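Local coordinates for protein ATP-dependent DNA helicase PIF1 (PDB 7OTJ) that couples ATP hydrolysis to 5'-3' unwinding of DNA, and probably resolves G-quadruplexes and maintains nuclear and mitochondrial genome stability, at residues K250-I254 against N288-A293. Residues are numbered along the deposited sequence; the frame is centred on the assembly and turned at random.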
loop_
_atom_site.group_PDB
_atom_site.type_symbol
_atom_site.label_atom_id
_atom_site.label_comp_id
_atom_site.label_asym_id
_atom_site.label_seq_id
_atom_site.Cartn_x
_atom_site.Cartn_y
_atom_site.Cartn_z
ATOM N N LYS A 250 -20.375 -9.488 -6.511
ATOM C CA LYS A 250 -20.027 -10.651 -5.700
ATOM C C LYS A 250 -20.917 -10.746 -4.468
ATOM O O LYS A 250 -21.399 -11.831 -4.122
ATOM C CB LYS A 250 -18.556 -10.583 -5.288
ATOM C CG LYS A 250 -17.580 -11.047 -6.354
ATOM C CD LYS A 250 -17.591 -12.562 -6.478
ATOM C CE LYS A 250 -16.691 -13.039 -7.603
ATOM N NZ LYS A 250 -17.227 -12.645 -8.935
ATOM N N LEU A 251 -21.157 -9.615 -3.799
ATOM C CA LEU A 251 -22.053 -9.619 -2.647
ATOM C C LEU A 251 -23.484 -9.958 -3.056
ATOM O O LEU A 251 -24.182 -10.686 -2.341
ATOM C CB LEU A 251 -22.001 -8.270 -1.927
ATOM C CG LEU A 251 -22.767 -8.210 -0.597
ATOM C CD1 LEU A 251 -22.028 -8.972 0.494
ATOM C CD2 LEU A 251 -23.048 -6.782 -0.158
ATOM N N ASN A 252 -23.937 -9.446 -4.206
ATOM C CA ASN A 252 -25.332 -9.608 -4.606
ATOM C C ASN A 252 -25.660 -11.026 -5.053
ATOM O O ASN A 252 -26.844 -11.370 -5.145
ATOM C CB ASN A 252 -25.678 -8.628 -5.730
ATOM C CG ASN A 252 -25.973 -7.230 -5.220
ATOM O OD1 ASN A 252 -26.441 -7.052 -4.096
ATOM N ND2 ASN A 252 -25.707 -6.229 -6.051
ATOM N N THR A 253 -24.652 -11.855 -5.335
ATOM C CA THR A 253 -24.929 -13.241 -5.699
ATOM C C THR A 253 -25.179 -14.094 -4.459
ATOM O O THR A 253 -26.051 -14.973 -4.471
ATOM C CB THR A 253 -23.779 -13.813 -6.537
ATOM O OG1 THR A 253 -22.536 -13.647 -5.844
ATOM C CG2 THR A 253 -23.700 -13.110 -7.886
ATOM N N ILE A 254 -24.423 -13.845 -3.387
ATOM C CA ILE A 254 -24.678 -14.490 -2.104
ATOM C C ILE A 254 -26.101 -14.198 -1.646
ATOM O O ILE A 254 -26.560 -13.049 -1.683
ATOM C CB ILE A 254 -23.652 -14.016 -1.062
ATOM C CG1 ILE A 254 -22.226 -14.212 -1.575
ATOM C CG2 ILE A 254 -23.834 -14.749 0.256
ATOM C CD1 ILE A 254 -21.173 -13.838 -0.556
ATOM N N ASN A 288 -21.754 -3.037 3.868
ATOM C CA ASN A 288 -22.717 -4.089 3.552
ATOM C C ASN A 288 -22.034 -5.447 3.646
ATOM O O ASN A 288 -21.023 -5.682 2.978
ATOM C CB ASN A 288 -23.311 -3.888 2.159
ATOM C CG ASN A 288 -24.072 -2.582 2.031
ATOM O OD1 ASN A 288 -25.180 -2.442 2.553
ATOM N ND2 ASN A 288 -23.490 -1.625 1.319
ATOM N N LEU A 289 -22.594 -6.343 4.458
ATOM C CA LEU A 289 -21.987 -7.644 4.704
ATOM C C LEU A 289 -23.039 -8.740 4.632
ATOM O O LEU A 289 -24.123 -8.601 5.205
ATOM C CB LEU A 289 -21.293 -7.678 6.072
ATOM C CG LEU A 289 -20.093 -6.753 6.292
ATOM C CD1 LEU A 289 -19.545 -6.926 7.698
ATOM C CD2 LEU A 289 -19.012 -7.017 5.260
ATOM N N LYS A 290 -22.726 -9.818 3.917
ATOM C CA LYS A 290 -23.487 -11.057 3.992
ATOM C C LYS A 290 -22.636 -12.125 4.669
ATOM O O LYS A 290 -21.497 -11.883 5.076
ATOM C CB LYS A 290 -23.924 -11.525 2.601
ATOM C CG LYS A 290 -25.043 -10.717 1.989
ATOM C CD LYS A 290 -25.361 -11.176 0.581
ATOM C CE LYS A 290 -26.472 -10.339 -0.033
ATOM N NZ LYS A 290 -26.743 -10.710 -1.445
ATOM N N VAL A 291 -23.185 -13.326 4.766
ATOM C CA VAL A 291 -22.421 -14.452 5.286
ATOM C C VAL A 291 -21.518 -14.982 4.182
ATOM O O VAL A 291 -21.975 -15.264 3.067
ATOM C CB VAL A 291 -23.356 -15.540 5.828
ATOM C CG1 VAL A 291 -22.540 -16.680 6.410
ATOM C CG2 VAL A 291 -24.288 -14.944 6.878
ATOM N N GLY A 292 -20.224 -15.092 4.481
ATOM C CA GLY A 292 -19.247 -15.547 3.515
ATOM C C GLY A 292 -18.630 -14.461 2.660
ATOM O O GLY A 292 -17.773 -14.770 1.822
ATOM N N ALA A 293 -19.036 -13.206 2.841
ATOM C CA ALA A 293 -18.493 -12.113 2.047
ATOM C C ALA A 293 -17.010 -11.923 2.339
ATOM O O ALA A 293 -16.588 -11.921 3.499
ATOM C CB ALA A 293 -19.260 -10.823 2.333
#
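Leu-251, in the last turn of helix 240-253, faces the type II beta turn Lys-290 to Ala-293, the CA atoms of Leu-251 and Ala-293 lying 6.4 Å apart. A lysine reaching across to backbone carbonyls at a helix end is well illustrated here. Beyond CG the chain of Lys-290 is fully extended, with chi2, chi3 and chi4 all near 180°, and it carries NZ to the last helical turn. NZ donates to Leu-251 O at 2.7 Å, approaching 28° out of the carbonyl plane; it also lies close to the carbonyl O of Ile-254, the first residue to leave helical phi/psi, at a separation too short to be trusted in detail. Along the way its methylenes pack against two apolar side chains: CG meets Leu-251 CD1 at 3.8 Å, while CD lies 3.7 Å from Ile-254 CB. The turn joins strands 286-289 and 294-297 of the antiparallel sheet in the 2B domain, an SH3-like module of Pif1 helicases, so the helix end packs on that domain. Leu-251, its CG anti to the backbone N (chi1 -173°), sets CD1 on Ala-293 CB at 3.8 Å and CD2 on Asn-288 CB, in strand 286-289, at 3.7 Å. Leu-446 of strand 435-446 touches both Leu-251 and Ala-293.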